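Long-range contacts in putative protease (Parabacteroides distasonis ATCC 8503, PDB 3KD4), which is of unknown function but is thought to be an exported hydrolase, possibly a protease: residues K13-Q23 / K121-E132; S62-V72 / V101-G109. All coordinates share one frame; numbering follows the deposited sequence.

Contact 1: residues K13-Q23 / K121-E132. With GOL (glycerol), chain F.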
loop_
_atom_site.group_PDB
_atom_site.type_symbol
_atom_site.label_atom_id
_atom_site.label_comp_id
_atom_site.label_asym_id
_atom_site.label_seq_id
_atom_site.Cartn_x
_atom_site.Cartn_y
_atom_site.Cartn_z
ATOM N N LYS A 13 7.786 20.188 10.863
ATOM C CA LYS A 13 6.344 20.046 10.634
ATOM C C LYS A 13 5.639 20.334 11.939
ATOM O O LYS A 13 6.082 19.857 13.007
ATOM C CB LYS A 13 5.985 18.654 10.129
ATOM C CG LYS A 13 6.572 18.382 8.756
ATOM C CD LYS A 13 6.329 16.991 8.243
ATOM C CE LYS A 13 6.785 16.897 6.753
ATOM N NZ LYS A 13 6.569 15.547 6.210
ATOM N N ALA A 14 4.572 21.128 11.874
ATOM C CA ALA A 14 3.855 21.526 13.072
ATOM C C ALA A 14 2.367 21.407 12.814
ATOM O O ALA A 14 1.872 21.954 11.814
ATOM C CB ALA A 14 4.237 22.966 13.471
ATOM N N TRP A 15 1.652 20.701 13.702
ATOM C CA TRP A 15 0.213 20.589 13.598
ATOM C C TRP A 15 -0.385 21.308 14.802
ATOM O O TRP A 15 0.136 21.204 15.922
ATOM C CB TRP A 15 -0.268 19.125 13.611
ATOM C CG TRP A 15 0.082 18.298 12.448
ATOM C CD1 TRP A 15 -0.706 17.969 11.401
ATOM C CD2 TRP A 15 1.334 17.647 12.235
ATOM N NE1 TRP A 15 -0.016 17.141 10.525
ATOM C CE2 TRP A 15 1.231 16.911 11.043
ATOM C CE3 TRP A 15 2.511 17.564 12.981
ATOM C CZ2 TRP A 15 2.273 16.141 10.551
ATOM C CZ3 TRP A 15 3.578 16.828 12.461
ATOM C CH2 TRP A 15 3.445 16.138 11.252
ATOM N N THR A 16 -1.452 22.042 14.562
ATOM C CA THR A 16 -2.175 22.746 15.578
ATOM C C THR A 16 -3.668 22.475 15.445
ATOM O O THR A 16 -4.243 22.625 14.364
ATOM C CB THR A 16 -1.953 24.246 15.438
ATOM O OG1 THR A 16 -0.547 24.496 15.387
ATOM C CG2 THR A 16 -2.621 25.008 16.602
ATOM N N LEU A 17 -4.299 22.135 16.561
ATOM C CA LEU A 17 -5.763 22.079 16.647
ATOM C C LEU A 17 -6.220 23.255 17.501
ATOM O O LEU A 17 -5.743 23.404 18.597
ATOM C CB LEU A 17 -6.196 20.802 17.339
ATOM C CG LEU A 17 -7.678 20.621 17.663
ATOM C CD1 LEU A 17 -8.501 20.530 16.397
ATOM C CD2 LEU A 17 -7.877 19.364 18.605
ATOM N N HIS A 18 -7.176 24.032 17.012
ATOM C CA HIS A 18 -7.743 25.153 17.758
ATOM C C HIS A 18 -9.053 24.721 18.420
ATOM O O HIS A 18 -9.673 23.759 17.979
ATOM C CB HIS A 18 -7.997 26.334 16.834
ATOM C CG HIS A 18 -6.761 26.843 16.179
ATOM N ND1 HIS A 18 -5.809 27.569 16.860
ATOM C CD2 HIS A 18 -6.325 26.759 14.898
ATOM C CE1 HIS A 18 -4.820 27.882 16.034
ATOM N NE2 HIS A 18 -5.108 27.397 14.837
ATOM N N ALA A 19 -9.460 25.460 19.461
ATOM C CA ALA A 19 -10.688 25.159 20.216
ATOM C C ALA A 19 -11.913 25.067 19.337
ATOM O O ALA A 19 -12.792 24.289 19.623
ATOM C CB ALA A 19 -10.909 26.191 21.347
ATOM N N ASP A 20 -11.974 25.814 18.236
ATOM C CA ASP A 20 -13.165 25.732 17.371
ATOM C C ASP A 20 -13.149 24.575 16.395
ATOM O O ASP A 20 -14.106 24.396 15.613
ATOM C CB ASP A 20 -13.402 27.040 16.627
ATOM C CG ASP A 20 -12.264 27.406 15.684
ATOM O OD1 ASP A 20 -11.276 26.640 15.528
ATOM O OD2 ASP A 20 -12.354 28.495 15.103
ATOM N N GLY A 21 -12.098 23.754 16.424
ATOM C CA GLY A 21 -12.032 22.634 15.514
ATOM C C GLY A 21 -11.276 22.919 14.219
ATOM O O GLY A 21 -10.991 22.001 13.468
ATOM N N SER A 22 -10.921 24.167 13.976
ATOM C CA SER A 22 -10.008 24.502 12.906
ATOM C C SER A 22 -8.583 23.940 13.199
ATOM O O SER A 22 -8.226 23.632 14.347
ATOM C CB SER A 22 -9.963 26.024 12.696
ATOM O OG SER A 22 -9.336 26.695 13.766
ATOM N N GLN A 23 -7.810 23.774 12.138
ATOM C CA GLN A 23 -6.459 23.218 12.219
ATOM C C GLN A 23 -5.503 24.006 11.369
ATOM O O GLN A 23 -5.888 24.738 10.439
ATOM C CB GLN A 23 -6.430 21.737 11.801
ATOM C CG GLN A 23 -7.245 20.869 12.737
ATOM C CD GLN A 23 -7.172 19.394 12.428
ATOM O OE1 GLN A 23 -6.256 18.941 11.762
ATOM N NE2 GLN A 23 -8.139 18.627 12.935
ATOM N N LYS A 121 -10.615 25.045 8.047
ATOM C CA LYS A 121 -11.699 25.673 8.789
ATOM C C LYS A 121 -12.456 24.676 9.678
ATOM O O LYS A 121 -12.345 23.476 9.486
ATOM C CB LYS A 121 -12.611 26.432 7.822
ATOM C CG LYS A 121 -13.554 25.589 7.001
ATOM C CD LYS A 121 -14.282 26.564 6.019
ATOM C CE LYS A 121 -15.584 26.026 5.481
ATOM N NZ LYS A 121 -16.133 27.017 4.478
ATOM N N PRO A 122 -13.217 25.184 10.667
ATOM C CA PRO A 122 -13.961 24.273 11.521
ATOM C C PRO A 122 -14.909 23.416 10.719
ATOM O O PRO A 122 -15.331 23.817 9.670
ATOM C CB PRO A 122 -14.762 25.213 12.443
ATOM C CG PRO A 122 -14.057 26.486 12.417
ATOM C CD PRO A 122 -13.445 26.589 11.035
ATOM N N GLY A 123 -15.219 22.236 11.199
ATOM C CA GLY A 123 -16.250 21.412 10.603
ATOM C C GLY A 123 -15.807 20.446 9.514
ATOM O O GLY A 123 -16.648 19.896 8.804
ATOM N N TYR A 124 -14.518 20.290 9.292
ATOM C CA TYR A 124 -14.031 19.423 8.225
ATOM C C TYR A 124 -13.397 18.184 8.860
ATOM O O TYR A 124 -13.713 17.077 8.492
ATOM C CB TYR A 124 -12.978 20.139 7.373
ATOM C CG TYR A 124 -12.482 19.354 6.199
ATOM C CD1 TYR A 124 -13.366 18.880 5.240
ATOM C CD2 TYR A 124 -11.127 19.067 6.038
ATOM C CE1 TYR A 124 -12.928 18.159 4.135
ATOM C CE2 TYR A 124 -10.665 18.342 4.908
ATOM C CZ TYR A 124 -11.582 17.893 3.972
ATOM O OH TYR A 124 -11.171 17.154 2.860
ATOM N N TYR A 125 -12.499 18.356 9.814
ATOM C CA TYR A 125 -11.896 17.190 10.460
ATOM C C TYR A 125 -12.517 16.980 11.831
ATOM O O TYR A 125 -12.547 17.908 12.614
ATOM C CB TYR A 125 -10.410 17.402 10.600
ATOM C CG TYR A 125 -9.645 17.308 9.314
ATOM C CD1 TYR A 125 -9.900 16.290 8.400
ATOM C CD2 TYR A 125 -8.624 18.186 9.037
ATOM C CE1 TYR A 125 -9.174 16.203 7.210
ATOM C CE2 TYR A 125 -7.863 18.076 7.858
ATOM C CZ TYR A 125 -8.171 17.091 6.949
ATOM O OH TYR A 125 -7.433 16.974 5.775
ATOM N N PRO A 126 -12.977 15.757 12.139
ATOM C CA PRO A 126 -13.500 15.481 13.478
ATOM C C PRO A 126 -12.471 15.618 14.589
ATOM O O PRO A 126 -12.843 15.889 15.721
ATOM C CB PRO A 126 -13.966 14.026 13.385
ATOM C CG PRO A 126 -14.160 13.751 11.980
ATOM C CD PRO A 126 -13.153 14.597 11.245
ATOM N N ALA A 127 -11.190 15.471 14.262
ATOM C CA ALA A 127 -10.139 15.446 15.278
ATOM C C ALA A 127 -8.795 15.749 14.626
ATOM O O ALA A 127 -8.692 15.753 13.417
ATOM C CB ALA A 127 -10.117 14.034 15.968
ATOM N N LEU A 128 -7.766 16.027 15.428
ATOM C CA LEU A 128 -6.401 16.042 14.927
ATOM C C LEU A 128 -5.976 14.572 14.804
ATOM O O LEU A 128 -6.067 13.808 15.761
ATOM C CB LEU A 128 -5.471 16.836 15.865
ATOM C CG LEU A 128 -4.017 16.948 15.426
ATOM C CD1 LEU A 128 -3.912 17.574 14.004
ATOM C CD2 LEU A 128 -3.130 17.791 16.369
ATOM N N ASP A 129 -5.503 14.175 13.624
ATOM C CA ASP A 129 -5.325 12.779 13.282
ATOM C C ASP A 129 -4.095 12.673 12.331
ATOM O O ASP A 129 -4.200 13.020 11.170
ATOM C CB ASP A 129 -6.609 12.276 12.599
ATOM C CG ASP A 129 -6.685 10.745 12.468
ATOM O OD1 ASP A 129 -5.662 10.021 12.609
ATOM O OD2 ASP A 129 -7.830 10.268 12.220
ATOM N N ILE A 130 -2.968 12.245 12.875
ATOM C CA ILE A 130 -1.662 12.347 12.219
ATOM C C ILE A 130 -1.071 10.951 12.068
ATOM O O ILE A 130 -1.170 10.137 12.980
ATOM C CB ILE A 130 -0.707 13.211 13.066
ATOM C CG1 ILE A 130 -1.238 14.658 13.187
ATOM C CG2 ILE A 130 0.680 13.300 12.466
ATOM C CD1 ILE A 130 -0.599 15.416 14.349
ATOM N N ASN A 131 -0.497 10.690 10.892
ATOM C CA ASN A 131 0.324 9.538 10.624
ATOM C C ASN A 131 1.397 9.966 9.623
ATOM O O ASN A 131 1.230 9.802 8.412
ATOM C CB ASN A 131 -0.514 8.399 10.024
ATOM C CG ASN A 131 0.328 7.190 9.657
ATOM O OD1 ASN A 131 1.286 6.844 10.356
ATOM N ND2 ASN A 131 -0.039 6.529 8.572
ATOM N N GLU A 132 2.491 10.528 10.107
ATOM C CA GLU A 132 3.417 11.194 9.218
ATOM C C GLU A 132 4.725 10.441 9.118
ATOM O O GLU A 132 5.390 10.199 10.112
ATOM C CB GLU A 132 3.676 12.624 9.693
ATOM C CG GLU A 132 4.445 13.469 8.697
ATOM C CD GLU A 132 3.577 13.959 7.550
ATOM O OE1 GLU A 132 2.350 13.731 7.586
ATOM O OE2 GLU A 132 4.135 14.573 6.617
HETATM C C1 GOL F . -4.676 16.412 10.584
HETATM O O1 GOL F . -5.659 16.240 11.574
HETATM C C2 GOL F . -5.437 16.199 9.296
HETATM O O2 GOL F . -4.580 15.846 8.241
HETATM C C3 GOL F . -6.466 15.094 9.548
HETATM O O3 GOL F . -5.888 13.813 9.352
HETATM O O HOH W 1 -11.942 21.071 10.752
HETATM O O HOH W 2 -10.640 19.238 13.923
#

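Contact 2: residues S62-V72 / V101-G109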
loop_
_atom_site.group_PDB
_atom_site.type_symbol
_atom_site.label_atom_id
_atom_site.label_comp_id
_atom_site.label_asym_id
_atom_site.label_seq_id
_atom_site.Cartn_x
_atom_site.Cartn_y
_atom_site.Cartn_z
ATOM N N SER A 62 9.276 30.770 -0.398
ATOM C CA SER A 62 9.729 29.844 -1.427
ATOM C C SER A 62 10.867 30.516 -2.209
ATOM O O SER A 62 10.666 31.532 -2.924
ATOM C CB SER A 62 8.574 29.401 -2.346
ATOM O OG SER A 62 9.038 28.487 -3.376
ATOM N N TYR A 63 12.058 29.965 -2.032
ATOM C CA TYR A 63 13.256 30.446 -2.707
ATOM C C TYR A 63 14.332 29.378 -2.771
ATOM O O TYR A 63 14.289 28.377 -2.054
ATOM C CB TYR A 63 13.821 31.702 -2.032
ATOM C CG TYR A 63 14.220 31.563 -0.578
ATOM C CD1 TYR A 63 13.294 31.779 0.459
ATOM C CD2 TYR A 63 15.515 31.251 -0.234
ATOM C CE1 TYR A 63 13.667 31.664 1.780
ATOM C CE2 TYR A 63 15.888 31.159 1.073
ATOM C CZ TYR A 63 14.973 31.356 2.075
ATOM O OH TYR A 63 15.398 31.230 3.377
ATOM N N THR A 64 15.301 29.619 -3.638
ATOM C CA THR A 64 16.488 28.784 -3.739
ATOM C C THR A 64 17.699 29.585 -3.322
ATOM O O THR A 64 17.878 30.735 -3.774
ATOM C CB THR A 64 16.682 28.303 -5.168
ATOM O OG1 THR A 64 15.510 27.574 -5.556
ATOM C CG2 THR A 64 17.964 27.461 -5.304
ATOM N N ARG A 65 18.507 28.998 -2.448
ATOM C CA ARG A 65 19.769 29.608 -2.049
ATOM C C ARG A 65 20.912 28.906 -2.735
ATOM O O ARG A 65 21.156 27.716 -2.501
ATOM C CB ARG A 65 19.959 29.567 -0.550
ATOM C CG ARG A 65 21.278 30.190 -0.079
ATOM C CD ARG A 65 21.352 30.187 1.461
ATOM N NE ARG A 65 22.480 30.984 1.970
ATOM C CZ ARG A 65 23.791 30.721 1.775
ATOM N NH1 ARG A 65 24.214 29.671 1.057
ATOM N NH2 ARG A 65 24.718 31.540 2.292
ATOM N N GLN A 66 21.610 29.634 -3.602
ATOM C CA GLN A 66 22.780 29.068 -4.310
ATOM C C GLN A 66 23.980 29.073 -3.397
ATOM O O GLN A 66 23.995 29.792 -2.404
ATOM C CB GLN A 66 23.057 29.846 -5.598
ATOM C CG GLN A 66 21.835 29.815 -6.525
ATOM C CD GLN A 66 22.011 30.591 -7.801
ATOM O OE1 GLN A 66 22.850 31.478 -7.883
ATOM N NE2 GLN A 66 21.202 30.266 -8.815
ATOM N N LYS A 67 24.991 28.287 -3.736
ATOM C CA LYS A 67 26.142 28.088 -2.847
ATOM C C LYS A 67 26.835 29.366 -2.514
ATOM O O LYS A 67 27.321 29.519 -1.400
ATOM C CB LYS A 67 27.204 27.188 -3.459
ATOM C CG LYS A 67 26.888 25.758 -3.452
ATOM C CD LYS A 67 28.132 24.948 -3.816
ATOM C CE LYS A 67 28.907 24.541 -2.573
ATOM N NZ LYS A 67 30.147 23.750 -2.975
ATOM N N ASP A 68 26.893 30.292 -3.456
ATOM C CA ASP A 68 27.535 31.580 -3.193
ATOM C C ASP A 68 26.686 32.565 -2.392
ATOM O O ASP A 68 27.085 33.717 -2.234
ATOM C CB ASP A 68 28.008 32.235 -4.494
ATOM C CG ASP A 68 26.864 32.695 -5.402
ATOM O OD1 ASP A 68 25.664 32.594 -5.050
ATOM O OD2 ASP A 68 27.174 33.166 -6.503
ATOM N N GLY A 69 25.522 32.157 -1.901
ATOM C CA GLY A 69 24.660 33.077 -1.182
ATOM C C GLY A 69 23.566 33.755 -2.006
ATOM O O GLY A 69 22.686 34.372 -1.443
ATOM N N THR A 70 23.570 33.626 -3.326
ATOM C CA THR A 70 22.499 34.242 -4.145
ATOM C C THR A 70 21.161 33.638 -3.789
ATOM O O THR A 70 21.044 32.426 -3.641
ATOM C CB THR A 70 22.729 34.010 -5.650
ATOM O OG1 THR A 70 24.021 34.518 -5.984
ATOM C CG2 THR A 70 21.655 34.686 -6.493
ATOM N N ILE A 71 20.163 34.483 -3.620
ATOM C CA ILE A 71 18.806 34.031 -3.289
ATOM C C ILE A 71 17.931 34.248 -4.517
ATOM O O ILE A 71 17.835 35.374 -5.049
ATOM C CB ILE A 71 18.205 34.799 -2.092
ATOM C CG1 ILE A 71 19.075 34.612 -0.832
ATOM C CG2 ILE A 71 16.687 34.403 -1.891
ATOM C CD1 ILE A 71 19.049 33.215 -0.182
ATOM N N VAL A 72 17.293 33.175 -4.979
ATOM C CA VAL A 72 16.403 33.221 -6.128
ATOM C C VAL A 72 14.993 32.889 -5.653
ATOM O O VAL A 72 14.646 31.720 -5.372
ATOM C CB VAL A 72 16.860 32.254 -7.259
ATOM C CG1 VAL A 72 15.982 32.421 -8.521
ATOM C CG2 VAL A 72 18.343 32.465 -7.614
ATOM N N VAL A 101 4.935 23.657 -7.117
ATOM C CA VAL A 101 5.929 24.715 -6.998
ATOM C C VAL A 101 7.144 24.284 -7.828
ATOM O O VAL A 101 7.776 23.279 -7.508
ATOM C CB VAL A 101 6.337 24.900 -5.543
ATOM C CG1 VAL A 101 7.286 26.080 -5.385
ATOM C CG2 VAL A 101 5.081 25.085 -4.639
ATOM N N VAL A 102 7.471 25.033 -8.873
ATOM C CA VAL A 102 8.647 24.715 -9.701
ATOM C C VAL A 102 9.825 25.490 -9.136
ATOM O O VAL A 102 9.825 26.718 -9.119
ATOM C CB VAL A 102 8.438 25.071 -11.186
ATOM C CG1 VAL A 102 9.766 24.867 -11.998
ATOM C CG2 VAL A 102 7.281 24.237 -11.786
ATOM N N HIS A 103 10.802 24.769 -8.614
ATOM C CA HIS A 103 11.929 25.408 -7.966
ATOM C C HIS A 103 12.865 25.977 -9.000
ATOM O O HIS A 103 13.349 25.247 -9.885
ATOM C CB HIS A 103 12.625 24.402 -7.079
ATOM C CG HIS A 103 11.736 23.907 -5.996
ATOM N ND1 HIS A 103 11.076 24.770 -5.164
ATOM C CD2 HIS A 103 11.327 22.660 -5.659
ATOM C CE1 HIS A 103 10.337 24.078 -4.319
ATOM N NE2 HIS A 103 10.454 22.797 -4.613
ATOM N N THR A 104 13.114 27.274 -8.915
ATOM C CA THR A 104 13.915 27.947 -9.907
ATOM C C THR A 104 15.256 28.291 -9.287
ATOM O O THR A 104 15.462 28.191 -8.067
ATOM C CB THR A 104 13.234 29.236 -10.449
ATOM O OG1 THR A 104 13.171 30.195 -9.396
ATOM C CG2 THR A 104 11.812 28.958 -10.997
ATOM N N GLY A 105 16.184 28.657 -10.155
ATOM C CA GLY A 105 17.539 28.981 -9.761
ATOM C C GLY A 105 18.372 27.817 -9.271
ATOM O O GLY A 105 19.390 28.027 -8.603
ATOM N N LEU A 106 17.937 26.589 -9.553
ATOM C CA LEU A 106 18.703 25.430 -9.129
ATOM C C LEU A 106 20.076 25.400 -9.842
ATOM O O LEU A 106 20.185 25.725 -11.019
ATOM C CB LEU A 106 17.943 24.126 -9.363
ATOM C CG LEU A 106 16.715 23.921 -8.463
ATOM C CD1 LEU A 106 16.073 22.568 -8.783
ATOM C CD2 LEU A 106 17.087 24.002 -7.006
ATOM N N GLU A 107 21.099 25.050 -9.072
ATOM C CA GLU A 107 22.474 24.839 -9.545
ATOM C C GLU A 107 23.044 23.801 -8.622
ATOM O O GLU A 107 22.574 23.656 -7.498
ATOM C CB GLU A 107 23.326 26.069 -9.298
ATOM C CG GLU A 107 22.966 27.215 -10.071
ATOM C CD GLU A 107 23.933 28.343 -9.866
ATOM O OE1 GLU A 107 24.587 28.388 -8.779
ATOM O OE2 GLU A 107 23.955 29.186 -10.773
ATOM N N LEU A 108 24.103 23.141 -9.045
ATOM C CA LEU A 108 24.773 22.164 -8.178
ATOM C C LEU A 108 25.035 22.767 -6.778
ATOM O O LEU A 108 25.586 23.863 -6.652
ATOM C CB LEU A 108 26.090 21.739 -8.819
ATOM C CG LEU A 108 26.021 20.980 -10.148
ATOM C CD1 LEU A 108 27.451 20.810 -10.710
ATOM C CD2 LEU A 108 25.301 19.638 -10.033
ATOM N N GLY A 109 24.569 22.087 -5.741
ATOM C CA GLY A 109 24.818 22.501 -4.366
ATOM C C GLY A 109 23.882 23.551 -3.824
ATOM O O GLY A 109 24.071 24.039 -2.693
HETATM O O HOH W 3 12.837 27.193 -4.807
HETATM O O HOH W 4 23.160 25.804 -0.841
HETATM O O HOH W 5 24.536 26.573 -5.931
HETATM O O HOH W 6 12.724 29.358 -6.793
#

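Contact 1: residues K13-Q23 / K121-E132
The hairpin formed by strands 6-17 and 23-33 of the large mixed sheet packs on strand 129-133 of a smaller sheet, W15 lying against I130. I130 CD1 stands over one indole face, 3.7 Å from the centroid of the W15 five-membered ring and 20° off its normal, a CH-pi contact; L128 CD1 packs 4.0 Å from W15 CB. E132 CG, in plane at the indole edge, points anti to the backbone N (chi1 -170°) and the chain then bends, bringing E132 OE2 to K13 NZ for a 2.7 Å salt bridge through the anti lone pair. The Q23 amide is held from both ends. Q23 NE2 bonds A127 O weakly (3.0 Å) and also a water, while Q23 OE1 accepts from glycerol O1 (2.8 Å). That glycerol also bonds the D129 backbone and sets C3 over the centre of the Y125 ring, whose OH is hydrogen-bonded to A267 O. Two waters donate to G21 O and tie it to K121 O and Y125 O. The type I turn H18-G21 has a G1 bulge at G21; strands 13-17 and 129-132 run nearly antiparallel (169°), their axes 9.6 Å apart at closest, packed face to face as in a beta sandwich.

Contact 2: residues S62-V72 / V101-G109
T64 OG1 is gripped twice: it donates to T104 O at 2.6 Å, nearly along the C=O axis (168°), and accepts from a water 2.8 Å away that also meets H103 ND1. With OG1 anti to its own carbonyl carbon, T64 turns its methyl toward the residues that follow T104, CG2 lying 3.6 Å from G105 O and 4.0 Å from L106 CD2. G105 O is in turn the acceptor for Q66 NE2, in a 2.9 Å bond that is almost straight at the hydrogen (174°) and lies in the plane of the Q66 amide. The same amide is stacked on the E107 carboxylate, the planes 11° apart and Q66 NE2 3.5 Å from E107 CD. A leucine in place of Q66 would probably leave G105 O without its amide donor and the E107 carboxylate without its flat polar partner. Residues 62-72 form a beta hairpin between strands 55-65 and 71-73, closed by a type I turn Q66-G69 with a G1 bulge at G69; D68 OD1 accepts from T70 N, an Asx turn, and also from T70 OG1. V72 CG1 packs against T104 OG1 and G105 CA, where a side chain on G105 would collide with V72 CB. At the second position of the turn, K67 CG rests 3.4 Å from G109 O, and a water joins K67 N to L108 O.

Contacts 1 and 2 do not touch: their centres lie 33 Å apart and their nearest atoms about 13 Å. Both reach the eight-stranded sheet, each through one of its hairpins. Strand 111-120 connects them, since 101-109 leads into it and 121-132 follows it, and both segments of contact 2 fall between the two segments of contact 1 in sequence. They join different partners to the sheet: contact 1 brings in strand 129-133, contact 2 the loop that leads from strand 97-102 to strand 111-120. No active site is established near either. Glycerol, probably from the crystallisation liquor, is bound at both, in contact 1 between the segments and in contact 2 at the L108 backbone.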